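PDB 4WBE: caprin-1 from Homo sapiens, which binds mRNAs and regulates their transport, translation and/or stability, and is essential for the formation of cytoplasmic stress granules. Local coordinates for residues A[7-10]-A[11-14]; A[28-31]-A[32-35]; A[68-72]-A[73-77]; A[103-106]-A[107-110]. One frame throughout, in Å; residues are numbered along the deposited sequence.

Overall arrangement
All four contacts are local, each within one short run of the chain, and all fall inside the Caprin-1 dimerization domain, a mostly helical piece of the longer protein. In chain order, contact 1 lies on helix 2-27, contact 2 at the start of helix 31-39, contact 3 round the short helix 72-75 and contact 4 on helix 99-111. Contacts 1 and 2 have centres about 31 Å apart, on opposite sides of the chain's centre; contacts 2 and 4 are closer, about 16 Å between centres. Contacts 1 and 3, about 26 Å between centres, both meet the second subunit, as does Phe110 of contact 4, so residues far apart in the chain contribute to the dimer interface.

Contact 1 (A[7-10]-A[11-14])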
loop_
_atom_site.group_PDB
_atom_site.type_symbol
_atom_site.label_atom_id
_atom_site.label_comp_id
_atom_site.label_asym_id
_atom_site.label_seq_id
_atom_site.Cartn_x
_atom_site.Cartn_y
_atom_site.Cartn_z
ATOM N N ARG A 7 -10.962 5.665 16.258
ATOM C CA ARG A 7 -11.165 4.964 14.998
ATOM C C ARG A 7 -10.202 5.465 13.924
ATOM O O ARG A 7 -9.670 4.686 13.138
ATOM C CB ARG A 7 -12.635 5.073 14.551
ATOM C CG ARG A 7 -13.577 4.242 15.436
ATOM C CD ARG A 7 -14.977 4.035 14.851
ATOM N NE ARG A 7 -15.715 5.279 14.631
ATOM C CZ ARG A 7 -16.465 5.879 15.551
ATOM N NH1 ARG A 7 -16.572 5.361 16.769
ATOM N NH2 ARG A 7 -17.104 7.003 15.255
ATOM N N GLU A 8 -9.985 6.773 13.896
ATOM C CA GLU A 8 -9.051 7.366 12.950
ATOM C C GLU A 8 -7.609 6.894 13.199
ATOM O O GLU A 8 -6.859 6.624 12.254
ATOM C CB GLU A 8 -9.206 8.891 12.952
ATOM C CG GLU A 8 -10.565 9.338 12.383
ATOM C CD GLU A 8 -10.794 10.838 12.445
ATOM O OE1 GLU A 8 -9.936 11.558 13.002
ATOM O OE2 GLU A 8 -11.836 11.300 11.927
ATOM N N GLU A 9 -7.236 6.779 14.467
ATOM C CA GLU A 9 -5.923 6.267 14.824
ATOM C C GLU A 9 -5.773 4.817 14.386
ATOM O O GLU A 9 -4.758 4.433 13.813
ATOM C CB GLU A 9 -5.717 6.347 16.338
ATOM C CG GLU A 9 -4.333 5.904 16.779
ATOM C CD GLU A 9 -3.273 6.921 16.398
ATOM O OE1 GLU A 9 -3.436 8.102 16.774
ATOM O OE2 GLU A 9 -2.294 6.553 15.708
ATOM N N ALA A 10 -6.793 4.012 14.664
ATOM C CA ALA A 10 -6.760 2.603 14.291
ATOM C C ALA A 10 -6.636 2.421 12.780
ATOM O O ALA A 10 -5.976 1.499 12.314
ATOM C CB ALA A 10 -7.984 1.868 14.833
ATOM N N GLU A 11 -7.285 3.297 12.021
ATOM C CA GLU A 11 -7.221 3.216 10.571
ATOM C C GLU A 11 -5.828 3.591 10.068
ATOM O O GLU A 11 -5.271 2.914 9.208
ATOM C CB GLU A 11 -8.319 4.060 9.920
ATOM C CG GLU A 11 -8.512 3.727 8.449
ATOM C CD GLU A 11 -9.773 4.337 7.869
ATOM O OE1 GLU A 11 -10.419 5.146 8.567
ATOM O OE2 GLU A 11 -10.142 3.967 6.737
ATOM N N GLN A 12 -5.266 4.666 10.610
ATOM C CA GLN A 12 -3.899 5.049 10.274
ATOM C C GLN A 12 -2.889 3.956 10.602
ATOM O O GLN A 12 -2.008 3.664 9.789
ATOM C CB GLN A 12 -3.495 6.325 11.012
ATOM C CG GLN A 12 -4.159 7.586 10.510
ATOM C CD GLN A 12 -4.046 8.725 11.503
ATOM O OE1 GLN A 12 -3.561 8.545 12.621
ATOM N NE2 GLN A 12 -4.490 9.911 11.097
ATOM N N LYS A 13 -3.025 3.360 11.787
ATOM C CA LYS A 13 -2.147 2.273 12.232
ATOM C C LYS A 13 -2.279 1.065 11.325
ATOM O O LYS A 13 -1.311 0.340 11.085
ATOM C CB LYS A 13 -2.466 1.883 13.679
ATOM C CG LYS A 13 -2.093 2.947 14.712
ATOM C CD LYS A 13 -0.578 3.099 14.838
ATOM C CE LYS A 13 -0.206 4.112 15.928
ATOM N NZ LYS A 13 1.269 4.148 16.159
ATOM N N ARG A 14 -3.498 0.841 10.846
ATOM C CA ARG A 14 -3.767 -0.217 9.891
ATOM C C ARG A 14 -3.038 0.040 8.566
ATOM O O ARG A 14 -2.458 -0.878 7.977
ATOM C CB ARG A 14 -5.280 -0.323 9.672
ATOM C CG ARG A 14 -5.676 -1.278 8.581
ATOM C CD ARG A 14 -7.066 -1.855 8.815
ATOM N NE ARG A 14 -7.539 -1.597 10.176
ATOM C CZ ARG A 14 -7.967 -2.536 11.013
ATOM N NH1 ARG A 14 -7.993 -3.806 10.632
ATOM N NH2 ARG A 14 -8.374 -2.204 12.231
#
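Glu9 and Lys13, one helical turn apart, run side by side and point the same way. The closest touch between their side chains is Glu9 OE2 on Lys13 CE at 3.2 Å, a carboxylate against the methylene next to the ammonium. Lys13 NZ itself stays 4.3 Å from Glu9 OE2, beyond salt-bridge range. Glu9 gets there with CG anti to its backbone nitrogen (chi1 -177°) and a bend at the next bond. Gln12 also crosses it at about a right angle; Gln12 OE1 lies 3.9 Å from Glu9 OE2, with the amide and carboxylate planes 83° apart. Beneath these groups run the i to i+4 bonds of an alpha helix, among them Lys13 N to Glu9 O at 2.9 Å, with an N-H...O angle of 165°. With an alanine at Glu9, the Lys13 methylenes would probably be left without the carboxylate beside them and a nearby negative charge lost. Farther out, Lys13 NZ forms a salt bridge with Glu77 of the second subunit, while Glu11 and Arg14 pair reciprocally with Arg14 and Glu11 of that copy. Arg14 NH1 also reaches Glu88 of its own chain. The segment belongs to a predicted coiled coil in the N-terminal part of helix 2-27, and its chemistry is that of a charged helix surface at a dimer interface, where Glu9 probably adds a modest electrostatic pull on Lys13.

Contact 2 (A[28-31]-A[32-35]); sequences LGDD and EVRT
Arg34 reaches back over the turn to the carbonyl of Leu28, and hydrogen bonds dominate the contact. Arg34 NH1 donates to Leu28 O at 2.8 Å, an almost straight bond (160°) whose acceptor lies in the guanidinium plane. With CG beside the backbone N (chi1 -59°), CG and CD pass next to this oxygen, Arg34 CD at 3.2 Å from Leu28 O, and the bend at chi3 (74°) then turns the guanidinium back so that NH1 meets it. Asp30 supplies two acceptors: its main-chain O takes Arg34 N, and its carboxylate OD1 takes Glu32 N at 3.1 Å, the donor approaching from above the carboxylate plane. Asp31 O receives both Thr35 N and Thr35 OG1, the latter at 3.1 Å, from opposite faces of the carbonyl plane.

Charge adds a second layer. Arg34 NH2 forms a salt bridge with Asp56 on helix 49-62, so one guanidinium ties the turn to that helix. Apolar contacts are fewer: Leu28 CD2 meets Val33 CG1 at 4.1 Å, the two side chains crossing at about a right angle, and Val33 CG2 lies 3.8 Å from Asp30 CB. Leu28 continues onto Leu52 and Leu55, and Val33 onto Tyr114 and Phe115.

Together these make a helix start: Asp30 is the N-cap of helix 31-39, its carboxylate capping Glu32 N, in the short loop joining helix 2-27 to helix 31-39.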
loop_
_atom_site.group_PDB
_atom_site.type_symbol
_atom_site.label_atom_id
_atom_site.label_comp_id
_atom_site.label_asym_id
_atom_site.label_seq_id
_atom_site.Cartn_x
_atom_site.Cartn_y
_atom_site.Cartn_z
ATOM N N LEU A 28 10.652 -10.465 0.235
ATOM C CA LEU A 28 10.560 -11.919 0.132
ATOM C C LEU A 28 10.848 -12.416 -1.281
ATOM O O LEU A 28 10.894 -13.622 -1.519
ATOM C CB LEU A 28 9.190 -12.408 0.597
ATOM C CG LEU A 28 8.968 -12.380 2.107
ATOM C CD1 LEU A 28 7.664 -13.055 2.467
ATOM C CD2 LEU A 28 10.124 -13.082 2.779
ATOM N N GLY A 29 11.024 -11.490 -2.216
ATOM C CA GLY A 29 11.447 -11.856 -3.556
ATOM C C GLY A 29 12.950 -12.055 -3.659
ATOM O O GLY A 29 13.433 -12.646 -4.626
ATOM N N ASP A 30 13.693 -11.580 -2.661
ATOM C CA ASP A 30 15.147 -11.743 -2.657
ATOM C C ASP A 30 15.519 -13.095 -2.071
ATOM O O ASP A 30 15.132 -13.422 -0.947
ATOM C CB ASP A 30 15.829 -10.627 -1.861
ATOM C CG ASP A 30 17.351 -10.700 -1.928
ATOM O OD1 ASP A 30 17.898 -11.591 -2.619
ATOM O OD2 ASP A 30 18.010 -9.861 -1.278
ATOM N N ASP A 31 16.264 -13.880 -2.848
ATOM C CA ASP A 31 16.641 -15.228 -2.439
ATOM C C ASP A 31 17.439 -15.219 -1.138
ATOM O O ASP A 31 17.281 -16.107 -0.300
ATOM C CB ASP A 31 17.432 -15.939 -3.547
ATOM C CG ASP A 31 16.565 -16.316 -4.744
ATOM O OD1 ASP A 31 15.398 -16.721 -4.543
ATOM O OD2 ASP A 31 17.059 -16.220 -5.889
ATOM N N GLU A 32 18.285 -14.209 -0.965
ATOM C CA GLU A 32 19.103 -14.104 0.239
ATOM C C GLU A 32 18.211 -13.904 1.476
ATOM O O GLU A 32 18.470 -14.469 2.542
ATOM C CB GLU A 32 20.084 -12.938 0.104
ATOM C CG GLU A 32 20.955 -12.987 -1.157
ATOM C CD GLU A 32 21.822 -14.231 -1.270
ATOM O OE1 GLU A 32 22.358 -14.700 -0.242
ATOM O OE2 GLU A 32 21.969 -14.738 -2.404
ATOM N N VAL A 33 17.160 -13.101 1.327
ATOM C CA VAL A 33 16.201 -12.878 2.412
ATOM C C VAL A 33 15.473 -14.163 2.808
ATOM O O VAL A 33 15.345 -14.477 3.994
ATOM C CB VAL A 33 15.175 -11.782 2.044
ATOM C CG1 VAL A 33 14.023 -11.742 3.049
ATOM C CG2 VAL A 33 15.862 -10.419 1.951
ATOM N N ARG A 34 15.003 -14.901 1.809
ATOM C CA ARG A 34 14.311 -16.165 2.036
ATOM C C ARG A 34 15.202 -17.158 2.773
ATOM O O ARG A 34 14.747 -17.868 3.675
ATOM C CB ARG A 34 13.846 -16.747 0.701
ATOM C CG ARG A 34 12.916 -15.820 -0.070
ATOM C CD ARG A 34 12.649 -16.336 -1.474
ATOM N NE ARG A 34 11.739 -17.477 -1.508
ATOM C CZ ARG A 34 10.424 -17.381 -1.663
ATOM N NH1 ARG A 34 9.856 -16.191 -1.799
ATOM N NH2 ARG A 34 9.676 -18.475 -1.693
ATOM N N THR A 35 16.472 -17.199 2.380
ATOM C CA THR A 35 17.446 -18.067 3.020
ATOM C C THR A 35 17.609 -17.709 4.490
ATOM O O THR A 35 17.528 -18.578 5.360
ATOM C CB THR A 35 18.825 -17.964 2.336
ATOM O OG1 THR A 35 18.738 -18.469 0.998
ATOM C CG2 THR A 35 19.861 -18.764 3.108
#

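Contact 3 (A[68-72]-A[73-77])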
loop_
_atom_site.group_PDB
_atom_site.type_symbol
_atom_site.label_atom_id
_atom_site.label_comp_id
_atom_site.label_asym_id
_atom_site.label_seq_id
_atom_site.Cartn_x
_atom_site.Cartn_y
_atom_site.Cartn_z
ATOM N N MET A 68 -5.896 -6.270 -18.192
ATOM C CA MET A 68 -6.452 -5.348 -19.190
ATOM C C MET A 68 -7.982 -5.388 -19.310
ATOM O O MET A 68 -8.590 -4.468 -19.861
ATOM C CB MET A 68 -5.768 -5.575 -20.556
ATOM C CG MET A 68 -6.389 -6.658 -21.468
ATOM S SD MET A 68 -5.551 -6.826 -23.087
ATOM C CE MET A 68 -3.988 -7.463 -22.536
ATOM N N SER A 69 -8.606 -6.438 -18.782
ATOM C CA SER A 69 -10.062 -6.521 -18.758
ATOM C C SER A 69 -10.655 -5.740 -17.581
ATOM O O SER A 69 -11.874 -5.606 -17.471
ATOM C CB SER A 69 -10.513 -7.979 -18.681
ATOM O OG SER A 69 -10.205 -8.522 -17.414
ATOM N N LEU A 70 -9.794 -5.217 -16.711
ATOM C CA LEU A 70 -10.252 -4.467 -15.543
ATOM C C LEU A 70 -9.865 -2.994 -15.604
ATOM O O LEU A 70 -8.738 -2.648 -15.955
ATOM C CB LEU A 70 -9.695 -5.069 -14.245
ATOM C CG LEU A 70 -10.127 -6.475 -13.831
ATOM C CD1 LEU A 70 -9.493 -6.868 -12.494
ATOM C CD2 LEU A 70 -11.650 -6.567 -13.761
ATOM N N ARG A 71 -10.812 -2.129 -15.262
ATOM C CA ARG A 71 -10.513 -0.713 -15.095
ATOM C C ARG A 71 -9.679 -0.512 -13.828
ATOM O O ARG A 71 -9.619 -1.404 -12.975
ATOM C CB ARG A 71 -11.809 0.099 -15.021
ATOM C CG ARG A 71 -12.629 0.075 -16.309
ATOM C CD ARG A 71 -13.860 0.960 -16.191
ATOM N NE ARG A 71 -13.475 2.356 -16.010
ATOM C CZ ARG A 71 -14.316 3.339 -15.704
ATOM N NH1 ARG A 71 -15.607 3.087 -15.524
ATOM N NH2 ARG A 71 -13.860 4.578 -15.569
ATOM N N LEU A 72 -9.029 0.643 -13.706
ATOM C CA LEU A 72 -8.204 0.926 -12.530
ATOM C C LEU A 72 -9.006 0.839 -11.228
ATOM O O LEU A 72 -8.522 0.296 -10.223
ATOM C CB LEU A 72 -7.566 2.319 -12.633
ATOM C CG LEU A 72 -6.718 2.759 -11.428
ATOM C CD1 LEU A 72 -5.489 1.866 -11.254
ATOM C CD2 LEU A 72 -6.324 4.245 -11.501
ATOM N N ASN A 73 -10.231 1.351 -11.247
ATOM C CA ASN A 73 -11.054 1.380 -10.032
ATOM C C ASN A 73 -11.542 -0.008 -9.617
ATOM O O ASN A 73 -12.098 -0.179 -8.528
ATOM C CB ASN A 73 -12.261 2.309 -10.228
ATOM C CG ASN A 73 -13.343 1.693 -11.091
ATOM O OD1 ASN A 73 -14.127 0.863 -10.621
ATOM N ND2 ASN A 73 -13.378 2.067 -12.360
ATOM N N GLU A 74 -11.329 -0.998 -10.481
ATOM C CA GLU A 74 -11.715 -2.375 -10.191
ATOM C C GLU A 74 -10.542 -3.278 -9.841
ATOM O O GLU A 74 -10.715 -4.293 -9.157
ATOM C CB GLU A 74 -12.389 -2.972 -11.426
ATOM C CG GLU A 74 -13.679 -2.312 -11.847
ATOM C CD GLU A 74 -14.220 -2.893 -13.145
ATOM O OE1 GLU A 74 -13.497 -2.886 -14.167
ATOM O OE2 GLU A 74 -15.349 -3.412 -13.122
ATOM N N GLN A 75 -9.363 -2.918 -10.336
ATOM C CA GLN A 75 -8.174 -3.764 -10.234
ATOM C C GLN A 75 -7.850 -4.227 -8.820
ATOM O O GLN A 75 -7.371 -5.341 -8.615
ATOM C CB GLN A 75 -6.967 -3.049 -10.843
ATOM C CG GLN A 75 -5.657 -3.832 -10.777
ATOM C CD GLN A 75 -5.712 -5.113 -11.595
ATOM O OE1 GLN A 75 -5.668 -5.081 -12.827
ATOM N NE2 GLN A 75 -5.783 -6.252 -10.909
ATOM N N TYR A 76 -8.105 -3.370 -7.842
ATOM C CA TYR A 76 -7.677 -3.659 -6.479
ATOM C C TYR A 76 -8.808 -3.906 -5.495
ATOM O O TYR A 76 -8.589 -3.880 -4.279
ATOM C CB TYR A 76 -6.764 -2.542 -5.984
ATOM C CG TYR A 76 -5.470 -2.476 -6.753
ATOM C CD1 TYR A 76 -4.449 -3.375 -6.488
ATOM C CD2 TYR A 76 -5.264 -1.515 -7.735
ATOM C CE1 TYR A 76 -3.264 -3.324 -7.177
ATOM C CE2 TYR A 76 -4.075 -1.456 -8.433
ATOM C CZ TYR A 76 -3.081 -2.366 -8.148
ATOM O OH TYR A 76 -1.890 -2.333 -8.822
ATOM N N GLU A 77 -10.009 -4.152 -6.012
ATOM C CA GLU A 77 -11.138 -4.443 -5.149
ATOM C C GLU A 77 -10.869 -5.705 -4.319
ATOM O O GLU A 77 -10.923 -5.666 -3.087
ATOM C CB GLU A 77 -12.431 -4.572 -5.972
ATOM C CG GLU A 77 -13.638 -5.019 -5.165
ATOM C CD GLU A 77 -14.163 -3.928 -4.234
ATOM O OE1 GLU A 77 -13.893 -2.731 -4.483
ATOM O OE2 GLU A 77 -14.858 -4.271 -3.252
HETATM O O HOH W 1 -13.970 -4.159 -16.670
HETATM O O HOH W 2 -9.024 -0.665 -7.912
#
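Asn73 packs on the Arg71 side chain. Its CG lies between backbone N and carbonyl carbon (chi1 76°), which brings ND2 over the centre of the Arg71 guanidinium face, 3.6 Å above the plane, with the amide and guanidinium planes 89° apart. Arg71 NE forms a salt bridge with Asp116 of the second subunit.

Leu72, the residue before it, has a CB bond that points away from the following segment, although CB itself lies 3.2 Å from Asn73 N; the side chain packs on Tyr23 of the second subunit. Its carbonyl accepts water 2, 2.6 Å from Leu72 O, and this water takes Tyr76 N, bridging a turn whose direct bonds to Gln75 N are weak. Leu70 adds an apolar touch, its CD1 resting 4.1 Å from Gln75 CA.

Glu74 is the polar partner. It reaches back, extended, to the main-chain N-H of Arg71, with Arg71 N to Glu74 OE1 at 3.0 Å and an angle of 160°, through the anti lone pair of that oxygen. Water 1, 2.8 Å from Glu74 OE1, also donates to Ser69 O. In return Glu74 N donates to Arg71 O from above the carbonyl plane. An alanine in place of Glu74 would probably leave Arg71 N and water 1 without their shared acceptor. A carboxylate on a backbone N-H and waters bridging further backbone atoms thus probably help a helix whose direct bonds are weak, while the arginine's guanidinium serves the dimer interface.

Contact 4 (A[103-106]-A[107-110])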
loop_
_atom_site.group_PDB
_atom_site.type_symbol
_atom_site.label_atom_id
_atom_site.label_comp_id
_atom_site.label_asym_id
_atom_site.label_seq_id
_atom_site.Cartn_x
_atom_site.Cartn_y
_atom_site.Cartn_z
ATOM N N LYS A 103 -1.927 -14.160 9.187
ATOM C CA LYS A 103 -1.629 -13.057 10.086
ATOM C C LYS A 103 -0.605 -13.494 11.141
ATOM O O LYS A 103 0.324 -12.751 11.456
ATOM C CB LYS A 103 -2.901 -12.540 10.759
ATOM C CG LYS A 103 -2.621 -11.432 11.764
ATOM C CD LYS A 103 -3.891 -10.953 12.444
ATOM C CE LYS A 103 -3.577 -9.880 13.474
ATOM N NZ LYS A 103 -4.835 -9.360 14.068
ATOM N N GLU A 104 -0.769 -14.704 11.671
ATOM C CA GLU A 104 0.181 -15.236 12.649
ATOM C C GLU A 104 1.589 -15.367 12.056
ATOM O O GLU A 104 2.577 -15.066 12.722
ATOM C CB GLU A 104 -0.314 -16.581 13.194
ATOM C CG GLU A 104 -1.549 -16.467 14.081
ATOM C CD GLU A 104 -2.268 -17.794 14.263
ATOM O OE1 GLU A 104 -1.794 -18.814 13.719
ATOM O OE2 GLU A 104 -3.311 -17.813 14.949
ATOM N N ILE A 105 1.669 -15.813 10.806
ATOM C CA ILE A 105 2.936 -15.857 10.082
ATOM C C ILE A 105 3.571 -14.476 9.942
ATOM O O ILE A 105 4.756 -14.300 10.228
ATOM C CB ILE A 105 2.770 -16.496 8.684
ATOM C CG1 ILE A 105 2.356 -17.964 8.818
ATOM C CG2 ILE A 105 4.062 -16.410 7.899
ATOM C CD1 ILE A 105 1.988 -18.634 7.490
ATOM N N VAL A 106 2.783 -13.506 9.485
ATOM C CA VAL A 106 3.261 -12.136 9.305
ATOM C C VAL A 106 3.759 -11.544 10.624
ATOM O O VAL A 106 4.805 -10.891 10.672
ATOM C CB VAL A 106 2.160 -11.224 8.700
ATOM C CG1 VAL A 106 2.588 -9.767 8.752
ATOM C CG2 VAL A 106 1.871 -11.625 7.260
ATOM N N GLU A 107 3.002 -11.774 11.692
ATOM C CA GLU A 107 3.412 -11.310 13.015
ATOM C C GLU A 107 4.779 -11.861 13.424
ATOM O O GLU A 107 5.614 -11.131 13.962
ATOM C CB GLU A 107 2.375 -11.690 14.071
ATOM C CG GLU A 107 1.107 -10.847 14.047
ATOM C CD GLU A 107 0.039 -11.416 14.956
ATOM O OE1 GLU A 107 -0.091 -12.656 15.006
ATOM O OE2 GLU A 107 -0.655 -10.632 15.629
ATOM N N ARG A 108 5.009 -13.146 13.175
ATOM C CA ARG A 108 6.295 -13.741 13.530
ATOM C C ARG A 108 7.433 -13.126 12.719
ATOM O O ARG A 108 8.533 -12.917 13.243
ATOM C CB ARG A 108 6.291 -15.272 13.407
ATOM C CG ARG A 108 5.586 -15.987 14.557
ATOM C CD ARG A 108 5.878 -17.486 14.555
ATOM N NE ARG A 108 5.329 -18.178 13.395
ATOM C CZ ARG A 108 6.076 -18.635 12.395
ATOM N NH1 ARG A 108 7.393 -18.483 12.422
ATOM N NH2 ARG A 108 5.509 -19.250 11.373
ATOM N N VAL A 109 7.171 -12.840 11.445
ATOM C CA VAL A 109 8.159 -12.171 10.600
ATOM C C VAL A 109 8.462 -10.756 11.106
ATOM O O VAL A 109 9.631 -10.402 11.300
ATOM C CB VAL A 109 7.707 -12.112 9.126
ATOM C CG1 VAL A 109 8.697 -11.306 8.301
ATOM C CG2 VAL A 109 7.581 -13.511 8.554
ATOM N N PHE A 110 7.413 -9.966 11.337
ATOM C CA PHE A 110 7.554 -8.633 11.918
ATOM C C PHE A 110 8.355 -8.669 13.218
ATOM O O PHE A 110 9.278 -7.877 13.422
ATOM C CB PHE A 110 6.174 -8.046 12.248
ATOM C CG PHE A 110 5.424 -7.499 11.061
ATOM C CD1 PHE A 110 6.052 -7.330 9.838
ATOM C CD2 PHE A 110 4.087 -7.140 11.180
ATOM C CE1 PHE A 110 5.357 -6.808 8.740
ATOM C CE2 PHE A 110 3.384 -6.615 10.089
ATOM C CZ PHE A 110 4.022 -6.450 8.871
#
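Val106 and Phe110, neighbours one turn apart on alpha helix 99-111, carry the apolar side of this contact, with the two side chains lying alongside and pointing the same way. The helix itself is plain from its i to i+4 bonds: Phe110 N donates to Val106 O at 2.8 Å and 179°, with Glu107, Arg108 and Val109 bonded likewise to the residues four earlier.

Followed outward, the phenylalanine begins with CB 3.5 Å from Val106 O. CG, anti to the carbonyl carbon (chi1 -78°), remains 3.5 Å from Val106 O, and CD1 and CD2 pass the same oxygen slightly farther off. CD2 is also the first ring atom to feel the Val106 methyl. Beyond it CE2 comes to 3.5 Å from Val106 CG1, CZ follows just behind, and CE1 is the more distant. Val106 CG1 stands 3.5 Å above the Phe110 ring plane, over one face and offset toward the rim. Around the ring, Val24 and Glu20 of helix 2-27 and Leu72 of the second subunit add packing, while Val106 also meets Leu21 of helix 2-27.

On the polar side, Glu107 crosses Lys103 obliquely, Glu107 OE2 resting 3.7 Å from Lys103 CE; Lys103 NZ goes instead to Leu87 O. Arg108 NH2 forms a salt bridge with Glu51 of helix 49-62. Helix 99-111 thus faces helices 2-27 and 49-62 of its own chain and, through Phe110, the partner. Val106 CG1 forms a CH-pi contact, 3.7 Å from the Phe110 ring centroid and 20° off the ring normal.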